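Local atomic coordinates of YghZ aldo-keto reductase (Escherichia coli, PDB entry 3N6Q), a protein that probably catalyses the NADPH-dependent reduction of aldehydes or ketones, as a TIM-barrel member of the aldo-keto reductase family. Residues A41-S44 against Q45-I48; A305-L308 against E309-Q313; R139-E142 against N143-M146. All blocks are in the same frame, centred on the assembly; numbering follows the deposited sequence. Where two conformers were deposited one is given.

Contact 1 (A41-S44 against Q45-I48)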
# COMPACT_ATOMS: atom_id res chain seq x y z
N ALA B 41 23.17 13.70 -30.91
CA ALA B 41 22.08 13.32 -31.84
C ALA B 41 21.37 12.03 -31.44
O ALA B 41 22.03 11.07 -31.03
CB ALA B 41 22.63 13.18 -33.30
N LEU B 42 20.04 11.96 -31.61
CA LEU B 42 19.34 10.76 -31.17
C LEU B 42 19.64 9.55 -32.07
O LEU B 42 19.60 8.39 -31.61
CB LEU B 42 17.83 11.02 -31.05
CG LEU B 42 17.04 9.91 -30.40
CD1 LEU B 42 17.20 10.07 -28.87
CD2 LEU B 42 15.55 10.04 -30.77
N GLU B 43 19.99 9.79 -33.33
CA GLU B 43 20.35 8.64 -34.18
C GLU B 43 21.57 7.89 -33.65
O GLU B 43 21.60 6.66 -33.74
CB GLU B 43 20.58 9.02 -35.65
CG GLU B 43 19.23 9.19 -36.41
CD GLU B 43 18.25 8.01 -36.21
OE1 GLU B 43 18.60 6.86 -36.53
OE2 GLU B 43 17.10 8.22 -35.76
N SER B 44 22.54 8.62 -33.11
CA SER B 44 23.73 8.00 -32.50
C SER B 44 23.35 7.20 -31.28
O SER B 44 23.83 6.07 -31.08
CB SER B 44 24.74 9.06 -32.07
OG SER B 44 25.14 9.82 -33.21
N GLN B 45 22.53 7.80 -30.41
CA GLN B 45 21.98 7.07 -29.26
C GLN B 45 21.24 5.79 -29.66
O GLN B 45 21.35 4.74 -29.02
CB GLN B 45 21.07 8.03 -28.46
CG GLN B 45 21.70 9.34 -28.04
CD GLN B 45 20.70 10.16 -27.23
OE1 GLN B 45 19.85 9.58 -26.54
NE2 GLN B 45 20.77 11.47 -27.31
N ARG B 46 20.42 5.86 -30.72
CA ARG B 46 19.59 4.74 -31.08
C ARG B 46 20.47 3.56 -31.48
O ARG B 46 20.16 2.42 -31.15
CB ARG B 46 18.71 5.11 -32.32
CG ARG B 46 17.89 3.91 -32.78
CD ARG B 46 17.14 4.21 -34.11
NE ARG B 46 16.60 5.56 -34.13
CZ ARG B 46 15.46 5.92 -33.58
NH1 ARG B 46 14.71 5.02 -32.92
NH2 ARG B 46 15.06 7.19 -33.70
N ALA B 47 21.53 3.85 -32.20
CA ALA B 47 22.45 2.79 -32.71
C ALA B 47 23.14 2.07 -31.54
O ALA B 47 23.26 0.79 -31.56
CB ALA B 47 23.47 3.39 -33.62
N ILE B 48 23.58 2.86 -30.56
CA ILE B 48 24.12 2.33 -29.31
C ILE B 48 23.16 1.40 -28.56
O ILE B 48 23.55 0.27 -28.17
CB ILE B 48 24.75 3.41 -28.38
CG1 ILE B 48 25.85 4.25 -29.10
CG2 ILE B 48 25.24 2.71 -27.07
CD1 ILE B 48 26.14 5.64 -28.52
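Glu43 and Arg46 form an i to i+3 salt bridge on the first turn of helix 42-54, an outer helix of the barrel. The two side chains lie alongside each other and point the same way. The guanidinium turns its NE and NH2 edge to the acid, and both nitrogens reach one oxygen, Glu43 OE2, Arg46 NH2 at 3.1 Å and Arg46 NE at 3.2 Å. Both come from one face of the carboxylate, on the syn side, and the two flat groups are 23° apart. The arginine chain is extended as far as CD and then bends (chi3 -40°), which swings NE back toward Glu43. This helix is the crossover of the beta-alpha-beta unit with strands 24-31 and 59-61. Arg46 also reaches the next helix, where its NH1 pairs with Glu83 and Asp84. Three acids surround the arginine, and a bound magnesium ion lies about 4 Å from its side chain; the acids would probably offset the positive charge of both. Leu42 sends CD1 to within 3.6 Å of Gln45 OE1, the two side chains crossing at about a right angle. Gln45 NE2 is held by the carbonyl of Asn40. Arg46 N bonds to Leu42 O at 2.8 Å.

Contact 2 (A305-L308 against E309-Q313)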
# COMPACT_ATOMS: atom_id res chain seq x y z
N ALA B 305 28.58 2.19 -31.51
CA ALA B 305 28.23 0.76 -31.51
C ALA B 305 29.47 -0.13 -31.46
O ALA B 305 29.50 -1.11 -30.72
CB ALA B 305 27.37 0.40 -32.72
N GLU B 306 30.51 0.25 -32.20
CA GLU B 306 31.70 -0.59 -32.37
C GLU B 306 32.39 -0.85 -31.04
O GLU B 306 33.03 -1.90 -30.86
CB GLU B 306 32.73 0.11 -33.28
CG GLU B 306 32.35 0.16 -34.76
CD GLU B 306 31.18 1.11 -35.07
OE1 GLU B 306 30.88 2.05 -34.28
OE2 GLU B 306 30.52 0.88 -36.12
N GLN B 307 32.37 0.15 -30.16
CA GLN B 307 33.01 0.01 -28.88
C GLN B 307 32.41 -1.15 -28.12
O GLN B 307 33.15 -1.89 -27.45
CB GLN B 307 32.91 1.28 -28.01
CG GLN B 307 33.76 1.07 -26.73
CD GLN B 307 33.63 2.18 -25.67
OE1 GLN B 307 33.29 3.32 -26.00
NE2 GLN B 307 33.98 1.85 -24.40
N LEU B 308 31.08 -1.32 -28.22
CA LEU B 308 30.42 -2.41 -27.51
C LEU B 308 30.89 -3.75 -28.07
O LEU B 308 31.21 -4.65 -27.31
CB LEU B 308 28.90 -2.32 -27.60
CG LEU B 308 28.32 -1.07 -26.91
CD1 LEU B 308 26.81 -1.00 -27.23
CD2 LEU B 308 28.58 -1.22 -25.38
N GLU B 309 30.92 -3.86 -29.40
CA GLU B 309 31.39 -5.10 -30.02
C GLU B 309 32.80 -5.45 -29.50
O GLU B 309 33.07 -6.57 -29.16
CB GLU B 309 31.35 -4.98 -31.56
CG GLU B 309 29.96 -4.60 -32.08
CD GLU B 309 29.85 -4.48 -33.64
OE1 GLU B 309 29.03 -5.22 -34.22
OE2 GLU B 309 30.56 -3.64 -34.27
N GLU B 310 33.68 -4.46 -29.38
CA GLU B 310 35.05 -4.72 -28.98
C GLU B 310 35.09 -5.10 -27.51
O GLU B 310 35.75 -6.07 -27.08
CB GLU B 310 35.88 -3.46 -29.22
CG GLU B 310 37.41 -3.67 -29.24
CD GLU B 310 38.09 -3.51 -27.85
OE1 GLU B 310 37.43 -3.73 -26.80
OE2 GLU B 310 39.30 -3.18 -27.82
N ASN B 311 34.32 -4.38 -26.70
CA ASN B 311 34.42 -4.61 -25.20
C ASN B 311 33.88 -5.99 -24.74
O ASN B 311 34.44 -6.65 -23.83
CB ASN B 311 33.68 -3.49 -24.47
CG ASN B 311 34.46 -2.18 -24.43
OD1 ASN B 311 33.89 -1.16 -24.04
ND2 ASN B 311 35.70 -2.17 -24.91
N VAL B 312 32.84 -6.47 -25.38
CA VAL B 312 32.19 -7.70 -24.93
C VAL B 312 33.11 -8.89 -25.19
O VAL B 312 32.93 -9.95 -24.58
CB VAL B 312 30.84 -8.01 -25.60
CG1 VAL B 312 29.72 -6.98 -25.14
CG2 VAL B 312 30.97 -8.09 -27.13
N GLN B 313 34.06 -8.72 -26.10
CA GLN B 313 35.07 -9.77 -26.37
C GLN B 313 36.05 -9.97 -25.24
O GLN B 313 36.79 -10.99 -25.21
CB GLN B 313 35.82 -9.49 -27.67
CG GLN B 313 34.92 -9.65 -28.89
CD GLN B 313 35.71 -9.46 -30.16
OE1 GLN B 313 36.67 -10.20 -30.41
NE2 GLN B 313 35.41 -8.39 -30.89
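Gln307 and Asn311 join their side-chain amides one helical turn apart. Gln307 NE2 donates to Asn311 OD1 at 3.0 Å, with an N-H...O angle of 153°. The two amide planes are nearly perpendicular, 84° apart, and the donor sits slightly out of the Asn311 carbonyl plane. The glutamine is fully extended and stands out nearly across the helix axis; the asparagine, with CG beside its own backbone N (chi1 -77°), leans back toward the start of the helix so that OD1 meets NE2. Asn311 ND2 donates to Glu310 OE1 at 3.0 Å, from above the carboxylate plane. An alanine at Asn311 would remove both bonds and is likely to leave the Gln307 amide without this partner and freer to turn. In the backbone, Asn311 N bonds to Gln307 O at 2.9 Å, the i to i+4 pattern of an alpha helix. Helix 305-312 follows strand 297-300 of the TIM barrel, and Gln307 and Asn311 both pack on Ile300 of that strand. Further out, Glu310 OE2 is hydrogen-bonded to Ser280 OG. Asn311 also touches Ala282 and Leu286 of helix 281-289. On the flank toward helix 42-54, Glu309 OE1 makes a salt bridge to Lys51.

Contact 3 (R139-E142 against N143-M146)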
# COMPACT_ATOMS: atom_id res chain seq x y z
N ARG B 139 24.74 8.53 -3.80
CA ARG B 139 25.91 8.88 -2.96
C ARG B 139 25.52 9.00 -1.53
O ARG B 139 24.32 9.11 -1.17
CB ARG B 139 26.62 10.15 -3.43
CG ARG B 139 25.71 11.45 -3.40
CD ARG B 139 26.55 12.73 -3.06
NE ARG B 139 25.81 13.95 -3.43
CZ ARG B 139 26.36 15.15 -3.72
NH1 ARG B 139 27.67 15.37 -3.59
NH2 ARG B 139 25.57 16.17 -4.14
N VAL B 140 26.52 9.07 -0.66
CA VAL B 140 26.23 9.33 0.76
C VAL B 140 25.85 10.81 1.01
O VAL B 140 26.56 11.71 0.57
CB VAL B 140 27.51 8.95 1.60
CG1 VAL B 140 27.38 9.42 3.09
CG2 VAL B 140 27.72 7.45 1.51
N ASP B 141 24.81 11.04 1.81
CA ASP B 141 24.54 12.38 2.37
C ASP B 141 24.78 12.30 3.88
O ASP B 141 23.98 11.68 4.58
CB ASP B 141 23.07 12.73 2.12
CG ASP B 141 22.69 14.11 2.64
OD1 ASP B 141 23.59 14.79 3.18
OD2 ASP B 141 21.49 14.53 2.46
N GLU B 142 25.86 12.91 4.36
CA GLU B 142 26.18 12.81 5.83
C GLU B 142 25.16 13.56 6.70
O GLU B 142 25.02 13.32 7.92
CB GLU B 142 27.57 13.37 6.08
CG GLU B 142 28.65 12.44 5.56
CD GLU B 142 30.07 12.85 5.97
OE1 GLU B 142 30.22 13.82 6.76
OE2 GLU B 142 31.02 12.17 5.52
N ASN B 143 24.39 14.40 6.04
CA ASN B 143 23.42 15.24 6.75
C ASN B 143 21.99 14.71 6.78
O ASN B 143 21.09 15.32 7.36
CB ASN B 143 23.52 16.68 6.18
CG ASN B 143 24.87 17.34 6.45
OD1 ASN B 143 25.39 17.28 7.57
ND2 ASN B 143 25.45 17.92 5.43
N THR B 144 21.73 13.56 6.14
CA THR B 144 20.43 12.94 6.27
C THR B 144 20.69 11.65 7.00
O THR B 144 21.55 10.90 6.54
CB THR B 144 19.88 12.57 4.84
OG1 THR B 144 19.62 13.80 4.10
CG2 THR B 144 18.58 11.90 4.93
N PRO B 145 19.89 11.33 8.03
CA PRO B 145 20.07 10.02 8.67
C PRO B 145 19.83 8.90 7.67
O PRO B 145 18.90 8.94 6.86
CB PRO B 145 19.00 9.97 9.77
CG PRO B 145 18.29 11.26 9.74
CD PRO B 145 18.70 12.06 8.54
N MET B 146 20.61 7.83 7.75
CA MET B 146 20.37 6.77 6.78
C MET B 146 19.04 6.09 6.99
O MET B 146 18.48 5.46 6.08
CB MET B 146 21.55 5.76 6.82
CG MET B 146 22.83 6.35 6.25
SD MET B 146 24.06 4.97 6.14
CE MET B 146 24.72 5.13 7.78
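Asp141 to Thr144 form a type I beta turn, closed by a weak backbone bond of 3.3 Å from Thr144 N to Asp141 O. Glu142 and Asn143 occupy its two corners. The aspartate side chain folds over the turn and takes two further bonds within it, one on each carboxylate oxygen. Asp141 OD1 accepts from Asn143 N at 3.0 Å. This is an Asx turn, laid over the beta turn. Asp141 OD2 accepts from the hydroxyl of Thr144 at a short 2.6 Å between OD2 and OG1. Both donors stand over the same face of the carboxylate, 56° and 59° out of its plane. With CG opposite the backbone N (chi1 -180°), the carboxylate is directed toward the residues that follow. Thr144 turns its hydroxyl to meet it, placing OG1 beside its own backbone N, and the two side chains cross at about a right angle. Asn143 CB lies 3.5 Å from Asp141 OD1, while its amide plane stands perpendicular to the carboxylate. Asp141 OD2 accepts a second bond, from Gly111 N, so the acid ties the turn to another loop. Thr144 is buried, and its hydroxyl is satisfied by the aspartate. Asn143 packs on Tyr17 of a second subunit, and Thr144 and Pro145 on Gly22 of that subunit. The turn lies in the loop between strand 132-137 and helix 146-158 of the barrel. Pro145 is the N-cap residue of that helix, and Val140, Glu142 and Met146 rest against Arg174 of helix 172-183.

How the contacts relate
Contacts 1 and 2 lie within two neighbouring outer helices, and they touch where Ile48 O meets Leu308 CD1 at 3.6 Å. Contact 3 is remote, its centre about 36 Å from that of contact 1 and about 37 Å from that of contact 2. None is core. Contact 1 has four exposed residues of eight, contact 2 only one of eight, and contact 3 two of four, so contact 2 is the more enclosed of the two helix contacts. Contact 1 pairs opposite charges at the exposed start of a helix. Contact 2 joins neutral amides on a helix side that packs against strand 297-300. In contact 3, a loop, one carboxylate bonds to the turn, and a second subunit lies alongside.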